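Long-range contacts in carbohydrate-binding protein (Flavonifractor plautii, PDB 6N1B), which probably removes the acetyl group from the N-acetylgalactosamine of blood group A antigens and also binds the blood group B trisaccharide: residues N76-S81 and D383-R388; P39-D44 and S81-P86; F332-S337 and Y356-K361. All blocks are in the same frame, centred on the assembly; numbering follows the deposited sequence.

Contact 1 (N76-S81 and D383-R388). With FUC (alpha-L-fucopyranose), chain B.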
loop_
_atom_site.group_PDB
_atom_site.type_symbol
_atom_site.label_atom_id
_atom_site.label_comp_id
_atom_site.label_asym_id
_atom_site.label_seq_id
_atom_site.Cartn_x
_atom_site.Cartn_y
_atom_site.Cartn_z
ATOM N N ASN A 76 -10.120 7.878 2.627
ATOM C CA ASN A 76 -9.579 9.239 2.624
ATOM C C ASN A 76 -10.504 10.155 1.862
ATOM O O ASN A 76 -11.166 9.720 0.922
ATOM C CB ASN A 76 -8.161 9.318 2.046
ATOM C CG ASN A 76 -7.366 10.483 2.613
ATOM O OD1 ASN A 76 -7.649 10.961 3.713
ATOM N ND2 ASN A 76 -6.346 10.940 1.798
ATOM N N VAL A 77 -10.503 11.439 2.262
ATOM C CA VAL A 77 -11.190 12.521 1.534
ATOM C C VAL A 77 -10.262 13.718 1.486
ATOM O O VAL A 77 -9.353 13.826 2.328
ATOM C CB VAL A 77 -12.541 12.886 2.256
ATOM C CG1 VAL A 77 -13.469 11.679 2.301
ATOM C CG2 VAL A 77 -12.327 13.479 3.600
ATOM N N MET A 78 -10.526 14.639 0.593
ATOM C CA MET A 78 -9.840 15.916 0.606
ATOM C C MET A 78 -10.206 16.735 1.821
ATOM O O MET A 78 -11.282 16.642 2.405
ATOM C CB MET A 78 -10.177 16.720 -0.632
ATOM C CG MET A 78 -9.714 16.071 -1.973
ATOM S SD MET A 78 -7.973 15.686 -2.092
ATOM C CE MET A 78 -7.289 17.300 -2.238
ATOM N N ARG A 79 -9.180 17.534 2.245
ATOM C CA ARG A 79 -9.305 18.561 3.253
ATOM C C ARG A 79 -9.148 18.117 4.703
ATOM O O ARG A 79 -8.890 18.928 5.590
ATOM C CB ARG A 79 -10.520 19.415 3.116
ATOM C CG ARG A 79 -10.794 20.018 1.714
ATOM C CD ARG A 79 -11.734 21.162 1.812
ATOM N NE ARG A 79 -12.122 21.596 0.478
ATOM C CZ ARG A 79 -12.942 22.633 0.272
ATOM N NH1 ARG A 79 -13.424 23.327 1.309
ATOM N NH2 ARG A 79 -13.280 22.924 -0.998
ATOM N N ILE A 80 -9.432 16.861 4.964
ATOM C CA ILE A 80 -9.390 16.293 6.314
ATOM C C ILE A 80 -8.882 14.897 6.274
ATOM O O ILE A 80 -9.374 14.111 5.481
ATOM C CB ILE A 80 -10.724 16.453 7.055
ATOM C CG1 ILE A 80 -10.674 16.019 8.517
ATOM C CG2 ILE A 80 -11.869 15.782 6.320
ATOM C CD1 ILE A 80 -11.815 16.553 9.367
ATOM N N SER A 81 -7.822 14.648 7.092
ATOM C CA SER A 81 -7.169 13.339 7.096
ATOM C C SER A 81 -7.598 12.428 8.233
ATOM O O SER A 81 -7.070 11.332 8.420
ATOM C CB SER A 81 -5.639 13.537 7.078
ATOM O OG SER A 81 -5.270 14.137 5.839
ATOM N N ASP A 383 -15.544 17.796 -1.950
ATOM C CA ASP A 383 -14.797 16.820 -2.735
ATOM C C ASP A 383 -14.034 17.530 -3.848
ATOM O O ASP A 383 -14.460 17.521 -5.003
ATOM C CB ASP A 383 -15.740 15.783 -3.268
ATOM C CG ASP A 383 -16.239 14.776 -2.263
ATOM O OD1 ASP A 383 -15.521 14.529 -1.245
ATOM O OD2 ASP A 383 -17.430 14.344 -2.436
ATOM N N ASP A 384 -12.909 18.133 -3.514
ATOM C CA ASP A 384 -12.090 18.754 -4.504
ATOM C C ASP A 384 -11.574 17.779 -5.560
ATOM O O ASP A 384 -11.350 18.068 -6.755
ATOM C CB ASP A 384 -10.888 19.524 -3.908
ATOM C CG ASP A 384 -11.274 20.490 -2.850
ATOM O OD1 ASP A 384 -12.173 21.320 -3.061
ATOM O OD2 ASP A 384 -10.817 20.379 -1.727
ATOM N N ARG A 385 -11.362 16.518 -5.054
ATOM C CA ARG A 385 -11.011 15.349 -5.837
ATOM C C ARG A 385 -11.766 14.165 -5.166
ATOM O O ARG A 385 -12.327 14.359 -4.089
ATOM C CB ARG A 385 -9.446 15.121 -5.701
ATOM C CG ARG A 385 -8.632 16.282 -6.193
ATOM C CD ARG A 385 -7.141 16.027 -6.122
ATOM N NE ARG A 385 -6.454 17.211 -6.632
ATOM C CZ ARG A 385 -5.327 17.692 -6.171
ATOM N NH1 ARG A 385 -4.660 17.154 -5.176
ATOM N NH2 ARG A 385 -4.941 18.855 -6.699
ATOM N N ILE A 386 -11.770 13.051 -5.862
ATOM C CA ILE A 386 -12.384 11.830 -5.340
ATOM C C ILE A 386 -11.326 10.729 -5.373
ATOM O O ILE A 386 -10.597 10.547 -6.317
ATOM C CB ILE A 386 -13.615 11.398 -6.159
ATOM C CG1 ILE A 386 -14.760 12.381 -6.046
ATOM C CG2 ILE A 386 -14.109 10.006 -5.779
ATOM C CD1 ILE A 386 -15.527 12.355 -4.720
ATOM N N TRP A 387 -11.269 9.981 -4.265
ATOM C CA TRP A 387 -10.303 8.899 -4.046
ATOM C C TRP A 387 -10.972 7.534 -4.222
ATOM O O TRP A 387 -11.941 7.246 -3.460
ATOM C CB TRP A 387 -9.703 8.943 -2.628
ATOM C CG TRP A 387 -9.106 10.243 -2.162
ATOM C CD1 TRP A 387 -9.746 11.368 -1.858
ATOM C CD2 TRP A 387 -7.686 10.494 -1.913
ATOM N NE1 TRP A 387 -8.867 12.355 -1.359
ATOM C CE2 TRP A 387 -7.584 11.825 -1.424
ATOM C CE3 TRP A 387 -6.563 9.728 -2.037
ATOM C CZ2 TRP A 387 -6.390 12.389 -1.027
ATOM C CZ3 TRP A 387 -5.310 10.309 -1.705
ATOM C CH2 TRP A 387 -5.268 11.619 -1.205
ATOM N N ARG A 388 -10.448 6.672 -5.086
ATOM C CA ARG A 388 -10.952 5.306 -5.197
ATOM C C ARG A 388 -9.807 4.310 -5.441
ATOM O O ARG A 388 -8.655 4.676 -5.758
ATOM C CB ARG A 388 -11.904 5.172 -6.447
ATOM C CG ARG A 388 -13.127 6.048 -6.507
ATOM C CD ARG A 388 -14.130 5.785 -5.387
ATOM N NE ARG A 388 -15.279 6.638 -5.630
ATOM C CZ ARG A 388 -16.225 6.899 -4.765
ATOM N NH1 ARG A 388 -16.206 6.361 -3.532
ATOM N NH2 ARG A 388 -17.230 7.725 -5.115
HETATM C C1 FUC B . -2.223 15.778 4.960
HETATM C C2 FUC B . -1.710 15.880 6.405
HETATM C C3 FUC B . -1.984 17.294 6.961
HETATM C C4 FUC B . -3.478 17.557 6.943
HETATM C C5 FUC B . -3.972 17.456 5.508
HETATM C C6 FUC B . -5.508 17.611 5.299
HETATM O O2 FUC B . -0.265 15.672 6.416
HETATM O O3 FUC B . -1.554 17.367 8.347
HETATM O O4 FUC B . -4.129 16.608 7.775
HETATM O O5 FUC B . -3.616 16.138 4.985
HETATM O O HOH W 1 -12.524 14.013 -1.346
#

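Contact 2 (P39-D44 and S81-P86). With FUC (alpha-L-fucopyranose), chain B.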
loop_
_atom_site.group_PDB
_atom_site.type_symbol
_atom_site.label_atom_id
_atom_site.label_comp_id
_atom_site.label_asym_id
_atom_site.label_seq_id
_atom_site.Cartn_x
_atom_site.Cartn_y
_atom_site.Cartn_z
ATOM N N PRO A 39 -15.610 -0.533 1.485
ATOM C CA PRO A 39 -16.427 0.229 2.422
ATOM C C PRO A 39 -15.574 1.181 3.225
ATOM O O PRO A 39 -14.460 0.849 3.642
ATOM C CB PRO A 39 -17.080 -0.855 3.231
ATOM C CG PRO A 39 -16.059 -1.927 3.270
ATOM C CD PRO A 39 -15.364 -1.905 1.955
ATOM N N ALA A 40 -16.015 2.383 3.432
ATOM C CA ALA A 40 -15.397 3.282 4.345
ATOM C C ALA A 40 -16.368 3.635 5.468
ATOM O O ALA A 40 -17.559 3.899 5.248
ATOM C CB ALA A 40 -14.961 4.594 3.696
ATOM N N TYR A 41 -15.831 3.701 6.693
ATOM C CA TYR A 41 -16.704 3.837 7.909
ATOM C C TYR A 41 -17.315 5.213 8.036
ATOM O O TYR A 41 -18.281 5.376 8.762
ATOM C CB TYR A 41 -15.951 3.443 9.202
ATOM C CG TYR A 41 -14.993 4.561 9.650
ATOM C CD1 TYR A 41 -13.730 4.754 9.095
ATOM C CD2 TYR A 41 -15.359 5.472 10.645
ATOM C CE1 TYR A 41 -12.944 5.799 9.494
ATOM C CE2 TYR A 41 -14.541 6.508 11.042
ATOM C CZ TYR A 41 -13.317 6.623 10.438
ATOM O OH TYR A 41 -12.486 7.671 10.838
ATOM N N TYR A 42 -16.682 6.243 7.476
ATOM C CA TYR A 42 -17.025 7.607 7.770
ATOM C C TYR A 42 -18.367 8.027 7.201
ATOM O O TYR A 42 -18.830 7.490 6.165
ATOM C CB TYR A 42 -15.926 8.605 7.334
ATOM C CG TYR A 42 -15.759 8.730 5.848
ATOM C CD1 TYR A 42 -16.622 9.577 5.126
ATOM C CD2 TYR A 42 -14.783 8.078 5.123
ATOM C CE1 TYR A 42 -16.594 9.600 3.785
ATOM C CE2 TYR A 42 -14.726 8.121 3.784
ATOM C CZ TYR A 42 -15.600 8.904 3.072
ATOM O OH TYR A 42 -15.554 8.925 1.665
ATOM N N SER A 43 -18.978 9.037 7.838
ATOM C CA SER A 43 -20.126 9.704 7.275
ATOM C C SER A 43 -19.951 11.188 7.484
ATOM O O SER A 43 -19.925 11.657 8.578
ATOM C CB SER A 43 -21.399 9.155 8.035
ATOM O OG SER A 43 -22.578 9.785 7.492
ATOM N N ASP A 44 -19.856 11.944 6.402
ATOM C CA ASP A 44 -19.479 13.338 6.440
ATOM C C ASP A 44 -20.271 13.978 5.241
ATOM O O ASP A 44 -20.039 13.652 4.127
ATOM C CB ASP A 44 -17.959 13.522 6.245
ATOM C CG ASP A 44 -17.535 14.949 6.368
ATOM O OD1 ASP A 44 -18.256 15.889 5.906
ATOM O OD2 ASP A 44 -16.452 15.241 6.936
ATOM N N SER A 81 -7.822 14.648 7.092
ATOM C CA SER A 81 -7.169 13.339 7.096
ATOM C C SER A 81 -7.598 12.428 8.233
ATOM O O SER A 81 -7.070 11.332 8.420
ATOM C CB SER A 81 -5.639 13.537 7.078
ATOM O OG SER A 81 -5.270 14.137 5.839
ATOM N N ILE A 82 -8.597 12.868 9.015
ATOM C CA ILE A 82 -8.983 12.193 10.196
ATOM C C ILE A 82 -9.619 10.851 10.043
ATOM O O ILE A 82 -9.694 10.054 10.956
ATOM C CB ILE A 82 -9.824 13.113 11.164
ATOM C CG1 ILE A 82 -9.468 12.865 12.665
ATOM C CG2 ILE A 82 -11.278 13.024 10.746
ATOM C CD1 ILE A 82 -10.092 13.761 13.685
ATOM N N TYR A 83 -10.118 10.589 8.800
ATOM C CA TYR A 83 -10.792 9.318 8.446
ATOM C C TYR A 83 -9.849 8.291 7.901
ATOM O O TYR A 83 -10.304 7.147 7.632
ATOM C CB TYR A 83 -11.901 9.550 7.418
ATOM C CG TYR A 83 -12.917 10.621 7.821
ATOM C CD1 TYR A 83 -13.478 10.723 9.024
ATOM C CD2 TYR A 83 -13.297 11.572 6.909
ATOM C CE1 TYR A 83 -14.415 11.706 9.393
ATOM C CE2 TYR A 83 -14.186 12.561 7.222
ATOM C CZ TYR A 83 -14.709 12.654 8.473
ATOM O OH TYR A 83 -15.595 13.649 8.820
ATOM N N GLU A 84 -8.569 8.615 7.789
ATOM C CA GLU A 84 -7.580 7.822 7.055
ATOM C C GLU A 84 -7.046 6.640 7.887
ATOM O O GLU A 84 -5.817 6.514 8.043
ATOM C CB GLU A 84 -6.524 8.776 6.508
ATOM C CG GLU A 84 -5.652 8.216 5.397
ATOM C CD GLU A 84 -4.774 9.183 4.794
ATOM O OE1 GLU A 84 -4.730 10.387 5.223
ATOM O OE2 GLU A 84 -4.050 8.822 3.825
ATOM N N ASN A 85 -7.969 5.777 8.324
ATOM C CA ASN A 85 -7.624 4.828 9.379
ATOM C C ASN A 85 -7.648 3.440 8.868
ATOM O O ASN A 85 -8.645 2.999 8.234
ATOM C CB ASN A 85 -8.558 5.027 10.543
ATOM C CG ASN A 85 -8.525 6.514 10.961
ATOM O OD1 ASN A 85 -9.639 7.177 11.021
ATOM N ND2 ASN A 85 -7.387 7.026 11.222
ATOM N N PRO A 86 -6.565 2.671 9.089
ATOM C CA PRO A 86 -6.481 1.267 8.597
ATOM C C PRO A 86 -7.757 0.467 8.811
ATOM O O PRO A 86 -8.301 0.426 9.912
ATOM C CB PRO A 86 -5.292 0.696 9.365
ATOM C CG PRO A 86 -4.427 1.884 9.554
ATOM C CD PRO A 86 -5.356 3.081 9.740
HETATM C C1 FUC B . -2.223 15.778 4.960
HETATM C C2 FUC B . -1.710 15.880 6.405
HETATM C C3 FUC B . -1.984 17.294 6.961
HETATM C C4 FUC B . -3.478 17.557 6.943
HETATM C C5 FUC B . -3.972 17.456 5.508
HETATM C C6 FUC B . -5.508 17.611 5.299
HETATM O O2 FUC B . -0.265 15.672 6.416
HETATM O O3 FUC B . -1.554 17.367 8.347
HETATM O O4 FUC B . -4.129 16.608 7.775
HETATM O O5 FUC B . -3.616 16.138 4.985
HETATM O O HOH W 2 -17.550 12.860 10.475
#

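Contact 3 (F332-S337 and Y356-K361)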
loop_
_atom_site.group_PDB
_atom_site.type_symbol
_atom_site.label_atom_id
_atom_site.label_comp_id
_atom_site.label_asym_id
_atom_site.label_seq_id
_atom_site.Cartn_x
_atom_site.Cartn_y
_atom_site.Cartn_z
ATOM N N PHE A 332 -6.501 12.324 -12.334
ATOM C CA PHE A 332 -5.547 13.248 -11.686
ATOM C C PHE A 332 -4.182 12.664 -11.523
ATOM O O PHE A 332 -3.146 13.285 -11.871
ATOM C CB PHE A 332 -6.070 13.827 -10.404
ATOM C CG PHE A 332 -5.112 14.819 -9.731
ATOM C CD1 PHE A 332 -4.797 15.998 -10.345
ATOM C CD2 PHE A 332 -4.485 14.484 -8.570
ATOM C CE1 PHE A 332 -3.857 16.839 -9.797
ATOM C CE2 PHE A 332 -3.510 15.365 -8.036
ATOM C CZ PHE A 332 -3.264 16.535 -8.626
ATOM N N GLN A 333 -4.121 11.514 -10.871
ATOM C CA GLN A 333 -2.846 10.840 -10.598
ATOM C C GLN A 333 -3.119 9.381 -10.318
ATOM O O GLN A 333 -4.238 9.076 -9.822
ATOM C CB GLN A 333 -2.108 11.497 -9.435
ATOM C CG GLN A 333 -2.594 11.149 -8.074
ATOM C CD GLN A 333 -2.107 12.070 -6.990
ATOM O OE1 GLN A 333 -0.773 12.307 -6.877
ATOM N NE2 GLN A 333 -2.938 12.566 -6.190
ATOM N N ILE A 334 -2.102 8.532 -10.573
ATOM C CA ILE A 334 -2.135 7.217 -10.010
ATOM C C ILE A 334 -1.488 7.252 -8.661
ATOM O O ILE A 334 -0.389 7.862 -8.502
ATOM C CB ILE A 334 -1.504 6.161 -10.910
ATOM C CG1 ILE A 334 -2.049 6.223 -12.347
ATOM C CG2 ILE A 334 -1.628 4.820 -10.325
ATOM C CD1 ILE A 334 -3.510 6.018 -12.455
ATOM N N TYR A 335 -2.161 6.697 -7.666
ATOM C CA TYR A 335 -1.700 6.716 -6.281
ATOM C C TYR A 335 -1.144 5.317 -5.911
ATOM O O TYR A 335 -0.957 4.469 -6.762
ATOM C CB TYR A 335 -2.838 7.220 -5.328
ATOM C CG TYR A 335 -2.338 8.067 -4.185
ATOM C CD1 TYR A 335 -1.983 9.420 -4.498
ATOM C CD2 TYR A 335 -2.151 7.652 -2.893
ATOM C CE1 TYR A 335 -1.451 10.244 -3.490
ATOM C CE2 TYR A 335 -1.611 8.426 -1.899
ATOM C CZ TYR A 335 -1.256 9.769 -2.241
ATOM O OH TYR A 335 -0.652 10.569 -1.253
ATOM N N ARG A 336 -0.832 5.137 -4.628
ATOM C CA ARG A 336 -0.144 3.938 -4.240
ATOM C C ARG A 336 -0.865 2.691 -4.595
ATOM O O ARG A 336 -2.091 2.606 -4.423
ATOM C CB ARG A 336 0.142 4.022 -2.724
ATOM C CG ARG A 336 1.159 2.970 -2.240
ATOM C CD ARG A 336 0.619 1.589 -1.823
ATOM N NE ARG A 336 1.704 0.909 -1.091
ATOM C CZ ARG A 336 1.605 -0.315 -0.555
ATOM N NH1 ARG A 336 0.519 -1.043 -0.715
ATOM N NH2 ARG A 336 2.658 -0.831 0.037
ATOM N N SER A 337 -0.147 1.714 -5.115
ATOM C CA SER A 337 -0.740 0.511 -5.680
ATOM C C SER A 337 -0.109 -0.715 -5.058
ATOM O O SER A 337 1.059 -0.678 -4.606
ATOM C CB SER A 337 -0.582 0.563 -7.170
ATOM O OG SER A 337 -1.254 1.749 -7.695
ATOM N N TYR A 356 -4.826 -0.714 -7.884
ATOM C CA TYR A 356 -4.304 0.628 -7.926
ATOM C C TYR A 356 -5.227 1.624 -7.335
ATOM O O TYR A 356 -6.437 1.588 -7.623
ATOM C CB TYR A 356 -3.853 1.046 -9.340
ATOM C CG TYR A 356 -4.910 1.439 -10.361
ATOM C CD1 TYR A 356 -5.526 0.465 -11.155
ATOM C CD2 TYR A 356 -5.182 2.710 -10.598
ATOM C CE1 TYR A 356 -6.427 0.831 -12.186
ATOM C CE2 TYR A 356 -6.021 3.103 -11.620
ATOM C CZ TYR A 356 -6.631 2.213 -12.430
ATOM O OH TYR A 356 -7.454 2.541 -13.456
ATOM N N SER A 357 -4.747 2.531 -6.517
ATOM C CA SER A 357 -5.556 3.661 -6.122
ATOM C C SER A 357 -5.300 4.843 -7.016
ATOM O O SER A 357 -4.235 4.901 -7.708
ATOM C CB SER A 357 -5.427 3.949 -4.641
ATOM O OG SER A 357 -4.126 4.436 -4.261
ATOM N N ALA A 358 -6.271 5.745 -7.096
ATOM C CA ALA A 358 -6.150 6.918 -7.964
ATOM C C ALA A 358 -7.126 7.977 -7.483
ATOM O O ALA A 358 -7.930 7.765 -6.589
ATOM C CB ALA A 358 -6.361 6.554 -9.417
ATOM N N LEU A 359 -6.993 9.151 -8.106
ATOM C CA LEU A 359 -7.869 10.305 -7.796
ATOM C C LEU A 359 -8.363 10.911 -9.107
ATOM O O LEU A 359 -7.642 10.916 -10.090
ATOM C CB LEU A 359 -7.107 11.390 -7.014
ATOM C CG LEU A 359 -6.713 11.074 -5.591
ATOM C CD1 LEU A 359 -5.499 10.178 -5.468
ATOM C CD2 LEU A 359 -6.498 12.340 -4.840
ATOM N N GLN A 360 -9.600 11.471 -8.993
ATOM C CA GLN A 360 -10.206 12.263 -10.036
ATOM C C GLN A 360 -10.117 13.683 -9.644
ATOM O O GLN A 360 -10.398 14.079 -8.490
ATOM C CB GLN A 360 -11.658 11.835 -10.261
ATOM C CG GLN A 360 -12.290 12.587 -11.429
ATOM C CD GLN A 360 -13.687 12.145 -11.825
ATOM O OE1 GLN A 360 -14.200 11.130 -11.342
ATOM N NE2 GLN A 360 -14.304 12.983 -12.699
ATOM N N LYS A 361 -9.733 14.559 -10.606
ATOM C CA LYS A 361 -9.635 16.021 -10.377
ATOM C C LYS A 361 -10.972 16.762 -10.557
ATOM O O LYS A 361 -11.845 16.353 -11.267
ATOM C CB LYS A 361 -8.575 16.664 -11.238
ATOM C CG LYS A 361 -8.785 16.426 -12.727
ATOM C CD LYS A 361 -7.673 17.112 -13.542
ATOM C CE LYS A 361 -7.532 16.378 -14.825
ATOM N NZ LYS A 361 -8.724 16.411 -15.613
#

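Contact 1 (N76-S81 and D383-R388)
At the rim of the glycan pocket, a loop carrying Arg-79 and Ser-81 closes onto residues 383-388, where strand 385-395 is entered, through a salt bridge. Arg-79 grips the carboxylate of Asp-384 side-on: NE meets OD2 at 2.8 Å and NH2 meets OD1 at 2.8 Å. Both oxygens use their syn lone pairs, and the two flat groups are nearly coplanar (13°), so the paired bonds fix the rotation of both. Next to this bridge Met-78 packs between Arg-385 and Trp-387. Its chi2 (-56°) brings SD to 3.5 Å from Trp-387 NE1 in an oblique Met-aromatic contact, and chi3 (-72°) turns CE toward Arg-385 CD and NH1. Asn-76 comes over a face of the same indole, with ND2 3.2 Å from Trp-387 CZ2 and CB in CH-pi contact with the five-membered ring. A water accepts from Met-78 N and lies 2.8 Å from Arg-385 O, to which it can donate. Further along the same loop, Ser-81 OG, in one of its two conformers, donates to fucose O5 at 2.7 Å. Trp-387 meets Tyr-335 of strand 333-342 edge-to-face and packs on Thr-53 of strand 52-60 and Leu-359 of strand 351-361.

Contact 2 (P39-D44 and S81-P86)
The ring of Tyr-83 is clasped on both faces and at its hydroxyl end: Tyr-42 lies over one face, Ile-82 CG2 over the opposite one, and Asp-44 receives its hydroxyl. Tyr-83 belongs to a type I beta turn, Ser-81 to Glu-84, and leans against the 39-44 loop. Its ring and that of Tyr-42 form an offset stack, with centroids 5.0 Å apart and planes 19° from parallel. The displacement is large enough that Tyr-42 CB, rather than the middle of its ring, sits over the Tyr-83 face as a CH-pi contact, 3.8 Å from the centroid. The Tyr-42 hydroxyl is held by Ala-48 and Gln-51. Tyr-41 reaches the turn from another direction. Its OH approaches the edge of the Tyr-83 ring and lies 2.9 Å from Asn-85 OD1, while also bonding to Gln-110. These tyrosines join two irregular loops on the side of the turn away from the fucose. A water donates to both Ser-43 O and Tyr-83 OH. Tyr-83 OH in turn donates to Asp-44 OD2 at 2.6 Å, meeting it on the anti side, tilted out of the carboxylate plane, with the carboxylate and ring planes almost perpendicular (87°).

Contact 3 (F332-S337 and Y356-K361)
Backbone hydrogen bonds join strands 333-342 and 351-361 as antiparallel neighbours. Just before the first strand, Phe-332 N donates to Leu-359 O at 2.9 Å; Leu-359 N donates to Gln-333 O, and Gln-333 and Leu-359 are a hydrogen-bonded pair. Ile-334 and Ala-358 follow as a non-hydrogen-bonded pair. Then the register slips by one residue in a beta bulge before Ser-337 faces Tyr-356. Within the bulge Tyr-335 N still reaches Ser-357 O at 2.7 Å, from above the carbonyl plane, whereas the bond from Ser-357 N to Arg-336 O is weak.

Serine hydroxyls reinforce this irregular part. Ser-357 OG, placed between its backbone N and carbonyl carbon (chi1 68°), donates to Arg-336 O at 2.7 Å, so that carbonyl takes this bond as well as the weak one from Ser-357 N; Thr-53 also bonds this hydroxyl. Within strand 333-342, Ser-337 OG donates back to Tyr-335 O at 2.9 Å.

Apolar packing occupies both faces. Ile-334 CD1 touches Tyr-356 CE2 at 3.9 Å on the face shared with Ala-358. Leu-359, on the face of Gln-333, brings CD1 to 3.7 Å from CD1 of the bulged Tyr-335. Phe-332 CB and Lys-361 CB meet at 3.9 Å, while the Lys-361 ammonium turns to Asp-326 and Asp-331.

Arg-336 reaches past the hairpin to Asp-56 and Asp-122, both calcium ligands, as a second-shell residue. Tyr-335 bonds Trp-271 and touches the alpha-galactose. A hairpin within a four-stranded antiparallel sheet, one edge lining a central glycan site, is consistent with a beta-propeller blade.

How the contacts relate
From the N terminus, the loop before strand 52-60 supplies the first half of contact 2, which closes when the chain returns through the loop after strand 67-75. That same loop opens contact 1 just before, and Ser-81 belongs to both, so contacts 1 and 2 cross along the chain; Val-77 also packs against Tyr-42 and Tyr-83. Contact 1 closes only some 300 residues later, at strand 385-395. Contact 3, a local hairpin, forms entirely within that long excursion and after contact 2. Strands 351-361 and 385-395 are neighbours in one sheet, so contact 1 ties an early loop at the pocket to the sheet that contains the hairpin of contact 3.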